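Local coordinates for 4-aminobutyrate transaminase (PDB 6WOP) that catalyses the pyridoxal 5'-phosphate-dependent transfer of the amino group of 4-aminobutyrate to 2-oxoglutarate, as a class-III aminotransferase, at the interface of chains A and B and the interface of chains A and C. Sequence-based numbering; all coordinates share one arbitrary frame. Chains: chain A/B/C, 4-aminobutyrate transaminase.

Contact 1: the interface of chains A and B. Residues chain A 23-24, 26, 380; chain B 81-83.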
ATOM      1  N   MET A  23      -8.342   7.562  32.040  1.00 27.56           N
ATOM      2  CA  MET A  23      -7.947   6.728  33.164  1.00 28.62           C
ATOM      3  C   MET A  23      -8.538   7.199  34.490  1.00 26.38           C
ATOM      4  O   MET A  23      -9.090   6.386  35.230  1.00 26.21           O
ATOM      5  CB  MET A  23      -6.423   6.619  33.283  1.00 32.07           C
ATOM      6  CG  MET A  23      -5.944   5.587  34.397  1.00 41.75           C
ATOM      7  SD  MET A  23      -4.459   6.160  35.252  1.00 49.91           S
ATOM      8  CE  MET A  23      -3.564   6.542  33.797  1.00 50.66           C
ATOM      9  N   CYS A  24      -8.384   8.471  34.847  1.00 23.41           N
ATOM     10  CA  CYS A  24      -8.831   8.888  36.179  1.00 26.61           C
ATOM     11  C   CYS A  24     -10.341   9.133  36.164  1.00 28.09           C
ATOM     12  O   CYS A  24     -10.886   9.700  35.216  1.00 24.65           O
ATOM     13  CB  CYS A  24      -8.116  10.170  36.626  1.00 25.55           C
ATOM     14  SG  CYS A  24      -6.472   9.937  37.250  1.00 28.61           S
ATOM     15  N   TRP A  26     -11.757  11.055  38.401  1.00 26.79           N
ATOM     16  CA  TRP A  26     -11.892  12.386  38.938  1.00 24.35           C
ATOM     17  C   TRP A  26     -11.332  13.374  37.924  1.00 22.98           C
ATOM     18  O   TRP A  26     -10.664  12.983  36.961  1.00 22.35           O
ATOM     19  CB  TRP A  26     -11.157  12.459  40.269  1.00 25.90           C
ATOM     20  CG  TRP A  26      -9.745  12.022  40.211  1.00 26.66           C
ATOM     21  CD1 TRP A  26      -9.249  10.753  40.413  1.00 28.97           C
ATOM     22  CD2 TRP A  26      -8.610  12.863  39.963  1.00 26.15           C
ATOM     23  NE1 TRP A  26      -7.870  10.767  40.342  1.00 28.54           N
ATOM     24  CE2 TRP A  26      -7.454  12.046  40.040  1.00 25.47           C
ATOM     25  CE3 TRP A  26      -8.458  14.235  39.724  1.00 25.71           C
ATOM     26  CZ2 TRP A  26      -6.168  12.554  39.857  1.00 27.71           C
ATOM     27  CZ3 TRP A  26      -7.167  14.744  39.526  1.00 26.58           C
ATOM     28  CH2 TRP A  26      -6.038  13.901  39.600  1.00 25.61           C
ATOM     29  N   LEU A 380      -0.687   9.529  41.937  1.00 24.58           N
ATOM     30  CA  LEU A 380      -1.105   9.226  40.576  1.00 21.84           C
ATOM     31  C   LEU A 380       0.009   8.463  39.887  1.00 21.84           C
ATOM     32  O   LEU A 380       1.069   9.043  39.629  1.00 20.73           O
ATOM     33  CB  LEU A 380      -1.397  10.529  39.821  1.00 21.07           C
ATOM     34  CG  LEU A 380      -1.694  10.434  38.305  1.00 21.16           C
ATOM     35  CD1 LEU A 380      -2.894   9.535  38.049  1.00 21.38           C
ATOM     36  CD2 LEU A 380      -1.979  11.811  37.708  1.00 18.53           C
TER
ATOM     37  N   VAL B  81      -5.327  10.708  30.691  1.00 19.92           N
ATOM     38  CA  VAL B  81      -4.921  10.349  32.031  1.00 20.42           C
ATOM     39  C   VAL B  81      -5.897  10.978  33.011  1.00 20.53           C
ATOM     40  O   VAL B  81      -6.567  10.268  33.780  1.00 20.66           O
ATOM     41  CB  VAL B  81      -3.486  10.813  32.313  1.00 18.07           C
ATOM     42  CG1 VAL B  81      -3.107  10.558  33.812  1.00 17.43           C
ATOM     43  CG2 VAL B  81      -2.511  10.090  31.380  1.00 18.82           C
ATOM     44  N   THR B  82      -5.929  12.316  33.040  1.00 20.32           N
ATOM     45  CA  THR B  82      -6.826  13.026  33.928  1.00 18.03           C
ATOM     46  C   THR B  82      -7.700  13.981  33.125  1.00 20.82           C
ATOM     47  O   THR B  82      -7.196  14.948  32.528  1.00 18.67           O
ATOM     48  CB  THR B  82      -6.052  13.824  34.981  1.00 22.41           C
ATOM     49  OG1 THR B  82      -5.068  12.983  35.606  1.00 20.66           O
ATOM     50  CG2 THR B  82      -7.042  14.393  35.974  1.00 18.45           C
ATOM     51  N   PRO B  83      -8.995  13.801  33.139  1.00 19.11           N
ATOM     52  CA  PRO B  83      -9.853  14.621  32.306  1.00 17.99           C
ATOM     53  C   PRO B  83     -10.164  15.929  33.022  1.00 17.16           C
ATOM     54  O   PRO B  83      -9.828  16.126  34.198  1.00 20.64           O
ATOM     55  CB  PRO B  83     -11.099  13.719  32.134  1.00 21.73           C
ATOM     56  CG  PRO B  83     -11.171  12.998  33.414  1.00 21.64           C
ATOM     57  CD  PRO B  83      -9.736  12.733  33.831  1.00 23.23           C
TER
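A:Cys24 and B:Val81 meet through their backbones, where two loop segments run past each other at the A–B interface of this class-III aminotransferase, a family whose basic unit is a dimer. The amide N of A:Cys24 donates a hydrogen bond of 2.8 Å to the carbonyl O of B:Val81. The donor lies almost in line with the carbonyl bond (164° at the oxygen). Since only main-chain groups take part, this link does not depend on either side chain. The thiol SG of A:Cys24 packs 3.5 Å from the same carbonyl O of B:Val81; a small side chain lets the two backbones come this close, with CB and SG both beside the oxygen.

Apolar and ring contacts flank the bond. The methyl CG2 of B:Thr82 sits over the face of the six-membered ring of A:Trp26, 3.9 Å from its centroid, in a CH-pi contact. In B:Thr82, CG2 stands anti to the backbone N while OG1 lies beside that N (chi1 -50°), which sends the methyl to the indole and the hydroxyl towards A:Cys24 and A:Leu380. Threonine thus offers a carbon surface on one branch and a polar one on the other. Within chain A, CB of A:Cys24 rests 3.7 Å above the indole plane, towards its rim, on the same face that B:Thr82 CG2 covers; together the two carbons may limit the ring's movement. A:Met23 and B:Val81 lie alongside, pointing the same way; the flexible thioether, bent at chi2 and chi3, brings CE to 4.0 Å from CG1 of B:Val81.

B:Pro83 places its CD and CG carbons against the backbone oxygens of A:Trp26 and A:Cys24: CD lies 3.3 Å from the carbonyl O of A:Trp26.

Contact 2: the interface of chains A and C. Residues chain A 190, 193; chain C 171, 386.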
ATOM      1  N   ASP A 190      17.075 -10.145   9.063  1.00 25.29           N
ATOM      2  CA  ASP A 190      16.031 -10.976   8.454  1.00 25.26           C
ATOM      3  C   ASP A 190      15.035 -10.104   7.687  1.00 21.37           C
ATOM      4  O   ASP A 190      14.467 -10.533   6.685  1.00 18.20           O
ATOM      5  CB  ASP A 190      15.288 -11.779   9.540  1.00 22.55           C
ATOM      6  CG  ASP A 190      16.145 -12.888  10.175  1.00 24.86           C
ATOM      7  OD1 ASP A 190      17.263 -13.234   9.646  1.00 24.30           O
ATOM      8  OD2 ASP A 190      15.687 -13.435  11.224  1.00 24.99           O
ATOM      9  N   SER A 193      16.510  -9.609   4.494  1.00 18.95           N
ATOM     10  CA  SER A 193      16.549 -10.836   3.718  1.00 26.49           C
ATOM     11  C   SER A 193      15.181 -11.229   3.191  1.00 20.70           C
ATOM     12  O   SER A 193      15.111 -11.972   2.223  1.00 20.32           O
ATOM     13  CB  SER A 193      17.073 -12.022   4.551  1.00 34.50           C
ATOM     14  OG  SER A 193      18.403 -11.818   4.950  1.00 41.82           O
TER
ATOM     15  N   ARG C 171       8.940 -16.685  11.345  1.00 20.78           N
ATOM     16  CA  ARG C 171      10.016 -17.638  11.271  1.00 20.23           C
ATOM     17  C   ARG C 171       9.489 -19.046  11.075  1.00 23.10           C
ATOM     18  O   ARG C 171       8.717 -19.512  11.855  1.00 22.19           O
ATOM     19  CB  ARG C 171      10.835 -17.703  12.571  1.00 24.98           C
ATOM     20  CG  ARG C 171      11.098 -16.410  13.256  1.00 29.37           C
ATOM     21  CD  ARG C 171      12.069 -15.556  12.526  1.00 33.76           C
ATOM     22  NE  ARG C 171      11.662 -14.993  11.243  1.00 34.43           N
ATOM     23  CZ  ARG C 171      10.899 -13.926  11.047  1.00 36.25           C
ATOM     24  NH1 ARG C 171      10.341 -13.270  12.052  1.00 36.71           N
ATOM     25  NH2 ARG C 171      10.649 -13.560   9.834  1.00 31.27           N
ATOM     26  N   LYS C 386      18.979 -20.099   1.486  1.00 28.98           N
ATOM     27  CA  LYS C 386      19.288 -18.694   1.674  1.00 30.67           C
ATOM     28  C   LYS C 386      20.736 -18.412   1.299  1.00 32.84           C
ATOM     29  O   LYS C 386      21.044 -17.349   0.756  1.00 30.76           O
ATOM     30  CB  LYS C 386      19.022 -18.299   3.143  1.00 30.09           C
ATOM     31  CG  LYS C 386      19.343 -16.810   3.471  1.00 31.89           C
ATOM     32  CD  LYS C 386      19.017 -16.538   4.929  1.00 33.35           C
ATOM     33  CE  LYS C 386      19.327 -15.117   5.308  1.00 35.31           C
ATOM     34  NZ  LYS C 386      18.781 -14.829   6.654  1.00 36.69           N
TER
HETATM   35  O   HOH W   1      19.372 -12.481   7.896  1.00 35.67           O
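C:Lys386 reaches across to helix 181-194 of chain A, where A:Asp190 and A:Ser193, almost one turn apart, receive its terminal amino group, NZ; the patch joins two copies of this class-III, fold-type I pyridoxal-phosphate enzyme in a pairing of the deposited assembly that may or may not be the biological one. NZ of the lysine forms a salt bridge with the carboxylate OD1 of A:Asp190 at 3.7 Å, a rather long separation, bridged from one side by water 1. Water 1 lies 2.7 Å from NZ of C:Lys386. Its distance to OD1 of A:Asp190 is 2.8 Å. A longer contact of 3.2 Å joins water 1 to the hydroxyl OG of A:Ser193, linking both chains. The same OG also packs against the lysine's last methylene, 3.4 Å from CE. Serine is small enough to let the lysine end pass while offering the water a hydroxyl.

Reach is what lysine contributes here. All its side-chain torsions are near 180° (chi1 179°), and this stretched chain carries NZ from a loop of chain C to the helix, crossing the aspartate side chain at about a right angle. In A:Asp190, CG stands anti to the carbonyl carbon (chi1 -70°), carrying the carboxylate off the helix towards chain C. OD1 serves the lysine and the water; OD2 looks towards C:Arg171, whose NE, 4.3 Å from it, is too far for contact but whose likely positive charge may favour the ionised carboxylate.

The centres of contact 1 and contact 2 lie about 45 Å apart and share no residue, but chain A takes part in both, joining chain B through one and chain C through the other. Contact 1 draws on loops and strand 379-380, contact 2 on helix 181-194 and loops of chain C. A:Leu380 and C:Lys386 flank strand 382-384, six positions apart in sequence, so one stretch serves both interfaces through different copies. Both interfaces are two-fold symmetric. With four copies in the deposited assembly, they could build a tetramer from dimers, though the structure alone does not show that the A–C pairing persists in solution.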